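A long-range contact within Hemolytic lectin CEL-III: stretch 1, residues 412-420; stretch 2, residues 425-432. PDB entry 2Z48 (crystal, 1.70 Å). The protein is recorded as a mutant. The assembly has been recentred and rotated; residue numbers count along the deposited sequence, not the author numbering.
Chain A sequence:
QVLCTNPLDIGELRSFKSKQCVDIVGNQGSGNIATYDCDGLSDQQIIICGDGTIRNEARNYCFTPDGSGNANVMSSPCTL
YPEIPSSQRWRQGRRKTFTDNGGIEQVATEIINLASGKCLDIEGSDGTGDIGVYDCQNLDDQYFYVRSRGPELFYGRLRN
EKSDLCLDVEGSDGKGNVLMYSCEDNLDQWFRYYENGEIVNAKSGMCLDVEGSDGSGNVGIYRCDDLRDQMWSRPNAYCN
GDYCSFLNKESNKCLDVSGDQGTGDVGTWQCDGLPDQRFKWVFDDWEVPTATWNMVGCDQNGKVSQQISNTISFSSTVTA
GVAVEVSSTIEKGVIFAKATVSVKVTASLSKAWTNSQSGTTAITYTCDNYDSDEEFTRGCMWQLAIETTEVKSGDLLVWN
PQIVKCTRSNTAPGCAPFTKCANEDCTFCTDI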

# COMPACT_ATOMS: atom_id res chain seq x y z
N ALA A 412 -12.95 -10.54 -21.70
CA ALA A 412 -12.46 -9.95 -20.43
C ALA A 412 -10.98 -9.58 -20.54
O ALA A 412 -10.21 -10.27 -21.23
N PRO A 413 -10.57 -8.48 -19.87
CA PRO A 413 -9.14 -8.13 -19.84
C PRO A 413 -8.24 -9.28 -19.41
O PRO A 413 -8.56 -10.07 -18.50
N GLY A 414 -7.10 -9.36 -20.08
CA GLY A 414 -6.13 -10.39 -19.78
C GLY A 414 -5.09 -9.90 -18.78
O GLY A 414 -4.02 -10.50 -18.67
N CYS A 415 -5.42 -8.84 -18.04
CA CYS A 415 -4.47 -8.20 -17.12
C CYS A 415 -5.09 -8.00 -15.76
O CYS A 415 -6.26 -7.60 -15.65
N ALA A 416 -4.30 -8.25 -14.72
CA ALA A 416 -4.76 -8.09 -13.34
C ALA A 416 -4.99 -6.60 -13.04
O ALA A 416 -4.42 -5.72 -13.70
N PRO A 417 -5.79 -6.31 -11.98
CA PRO A 417 -5.88 -4.93 -11.55
C PRO A 417 -4.49 -4.46 -11.12
O PRO A 417 -3.65 -5.29 -10.77
N PHE A 418 -4.24 -3.14 -11.15
CA PHE A 418 -2.92 -2.55 -10.86
C PHE A 418 -1.84 -3.02 -11.82
O PHE A 418 -0.67 -2.96 -11.50
N THR A 419 -2.25 -3.49 -12.99
CA THR A 419 -1.32 -3.68 -14.10
C THR A 419 -1.99 -3.05 -15.32
O THR A 419 -3.20 -2.78 -15.29
N LYS A 420 -1.19 -2.75 -16.34
CA LYS A 420 -1.68 -1.95 -17.46
C LYS A 420 -1.94 -2.81 -18.70
O LYS A 420 -1.10 -3.62 -19.08
N ASP A 425 -7.20 -4.27 -27.04
CA ASP A 425 -8.00 -5.45 -26.67
C ASP A 425 -7.59 -6.02 -25.32
O ASP A 425 -8.29 -6.87 -24.77
N CYS A 426 -6.46 -5.53 -24.78
CA CYS A 426 -5.93 -5.95 -23.47
C CYS A 426 -5.63 -7.46 -23.42
O CYS A 426 -6.18 -8.18 -22.58
N THR A 427 -4.79 -7.93 -24.34
CA THR A 427 -4.42 -9.35 -24.40
C THR A 427 -3.11 -9.66 -23.68
O THR A 427 -2.81 -10.83 -23.44
N PHE A 428 -2.31 -8.63 -23.43
CA PHE A 428 -1.14 -8.75 -22.58
C PHE A 428 -0.94 -7.45 -21.80
O PHE A 428 -1.69 -6.46 -21.99
N CYS A 429 0.05 -7.45 -20.92
CA CYS A 429 0.13 -6.42 -19.89
C CYS A 429 1.52 -5.84 -19.76
O CYS A 429 2.52 -6.51 -20.09
N THR A 430 1.56 -4.60 -19.28
CA THR A 430 2.79 -3.97 -18.80
C THR A 430 2.59 -3.50 -17.35
O THR A 430 1.47 -3.61 -16.78
N ASP A 431 3.65 -2.97 -16.75
CA ASP A 431 3.56 -2.47 -15.37
C ASP A 431 3.03 -3.56 -14.45
O ASP A 431 2.15 -3.31 -13.62
N ILE A 432 3.59 -4.76 -14.58
CA ILE A 432 3.11 -5.89 -13.78
C ILE A 432 3.60 -5.79 -12.34
O ILE A 432 2.96 -6.36 -11.45
OXT ILE A 432 4.60 -5.12 -12.05

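Small, cysteine-rich segments often have too few apolar side chains to build a core of their own, and covalent cross-links with short backbone pairings take over that role. The C-terminal tail of the hemolytic lectin CEL-III illustrates the principle: 425-432 packs against 412-420 and buries 473 Å² in all, with little regular secondary structure.

D425 opens the second stretch at the margin, its CA-to-CB bond sideways and its carboxylate (chi1 m) hydrogen-bonded elsewhere in the structure. C426 is the first residue to point toward the partner. Its t rotamer brings SG 3.8 Å from P413 CB and 3.5 Å from SG of C415; C426 is itself bonded covalently elsewhere in the structure, and C415 to C429, so the 3.5 Å approach of C426 SG to C415 SG is packing, not a bond. The backbone reinforces it, since G414 N donates to C426 O at 2.9 Å. Having no side chain suits G414 to this spot: an ideal CB would lie a tight 3.2 Å from C426 O. A water lies 3.1 Å from C426 O and 2.8 Å from A412 O, placed to donate to either carbonyl between the two stretches, though it has more acceptors in reach than protons.

T427 and F428, both p, then turn away, and the phenyl ring of F428 contributes almost nothing to the interface. Its backbone does approach, with F428 O 3.2 Å from C415 SG.

C429 points back in and supplies the covalent link. With both cysteines in m, C429 SG meets C415 SG at 2.0 Å, with a chi3 of -100°. The CA of C429 also makes a CA-H...O contact of 3.2 Å with K420 O.

The disulfide leads directly into a short antiparallel pairing. K420 N donates to T430 O and T430 N to K420 O, each at 2.8 Å, and the two side chains share one face of the sheet. There T430, in p, places OG1 3.6 Å from K420 CB. The extended lysine, t through chi3, leads its end away, and NZ is hydrogen-bonded elsewhere in the structure; on the way its CD passes 3.7 Å from D431 OD2.

D431 (chi1 m) continues this cluster: OD2 accepts from T430 OG1 at 2.9 Å and lies 3.6 Å from K420 CB. Its carbonyl O receives a CA-H...O contact from T419 CA at 3.5 Å. T419, in p, is held by its own loop, where OG1 donates to A416 O at 2.7 Å; its CG2 reaches 3.7 Å from CA of I432. The side chain of that terminal residue, chi1 p and chi2 t, points away, leaving mainly a peripheral contact.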

# COMPACT_ATOMS: atom_id res chain seq x y z
CB ALA A 412 -12.66 -10.92 -19.27
CB PRO A 413 -9.07 -7.02 -18.80
CG PRO A 413 -10.42 -6.35 -18.91
CD PRO A 413 -11.39 -7.49 -19.16
CB CYS A 415 -4.03 -6.84 -17.66
SG CYS A 415 -3.20 -6.99 -19.24
CB ALA A 416 -3.66 -8.65 -12.38
CB PRO A 417 -6.86 -5.00 -10.36
CG PRO A 417 -6.71 -6.40 -9.84
CD PRO A 417 -6.54 -7.22 -11.10
CB PHE A 418 -2.49 -2.73 -9.38
CG PHE A 418 -3.47 -2.10 -8.40
CD1 PHE A 418 -4.51 -2.86 -7.86
CD2 PHE A 418 -3.38 -0.74 -8.05
CE1 PHE A 418 -5.44 -2.27 -6.98
CE2 PHE A 418 -4.32 -0.14 -7.18
CZ PHE A 418 -5.34 -0.92 -6.65
CB THR A 419 -0.96 -5.15 -14.33
OG1 THR A 419 -2.05 -5.84 -14.97
CG2 THR A 419 -0.53 -5.85 -12.98
CB LYS A 420 -0.69 -0.81 -17.80
CG LYS A 420 -1.22 0.17 -18.84
CD LYS A 420 -0.22 1.27 -19.10
CE LYS A 420 -0.78 2.25 -20.10
NZ LYS A 420 -1.78 3.15 -19.44
CB ASP A 425 -7.90 -6.54 -27.73
CG ASP A 425 -8.61 -6.17 -29.02
OD1 ASP A 425 -9.57 -5.36 -28.99
OD2 ASP A 425 -8.21 -6.70 -30.06
CB CYS A 426 -6.88 -5.55 -22.34
SG CYS A 426 -6.07 -5.65 -20.73
CB THR A 427 -4.37 -9.88 -25.85
OG1 THR A 427 -3.31 -9.23 -26.58
CG2 THR A 427 -5.71 -9.64 -26.57
CB PHE A 428 0.14 -9.21 -23.36
CG PHE A 428 0.75 -8.16 -24.25
CD1 PHE A 428 1.96 -7.56 -23.89
CD2 PHE A 428 0.15 -7.77 -25.44
CE1 PHE A 428 2.56 -6.59 -24.72
CE2 PHE A 428 0.74 -6.80 -26.27
CZ PHE A 428 1.94 -6.21 -25.90
CB CYS A 429 -0.28 -7.02 -18.56
SG CYS A 429 -1.62 -8.17 -18.74
CB THR A 430 3.21 -2.77 -19.70
OG1 THR A 430 2.23 -1.72 -19.65
CG2 THR A 430 3.35 -3.25 -21.14
CB ASP A 431 2.69 -1.21 -15.35
CG ASP A 431 3.25 -0.13 -16.24
OD1 ASP A 431 4.19 0.57 -15.79
OD2 ASP A 431 2.81 -0.00 -17.41
CB ILE A 432 3.45 -7.25 -14.38
CG1 ILE A 432 4.96 -7.46 -14.42
CG2 ILE A 432 2.75 -7.43 -15.77
CD1 ILE A 432 5.37 -8.77 -15.02
O HOH W 1 -8.63 -9.83 -23.47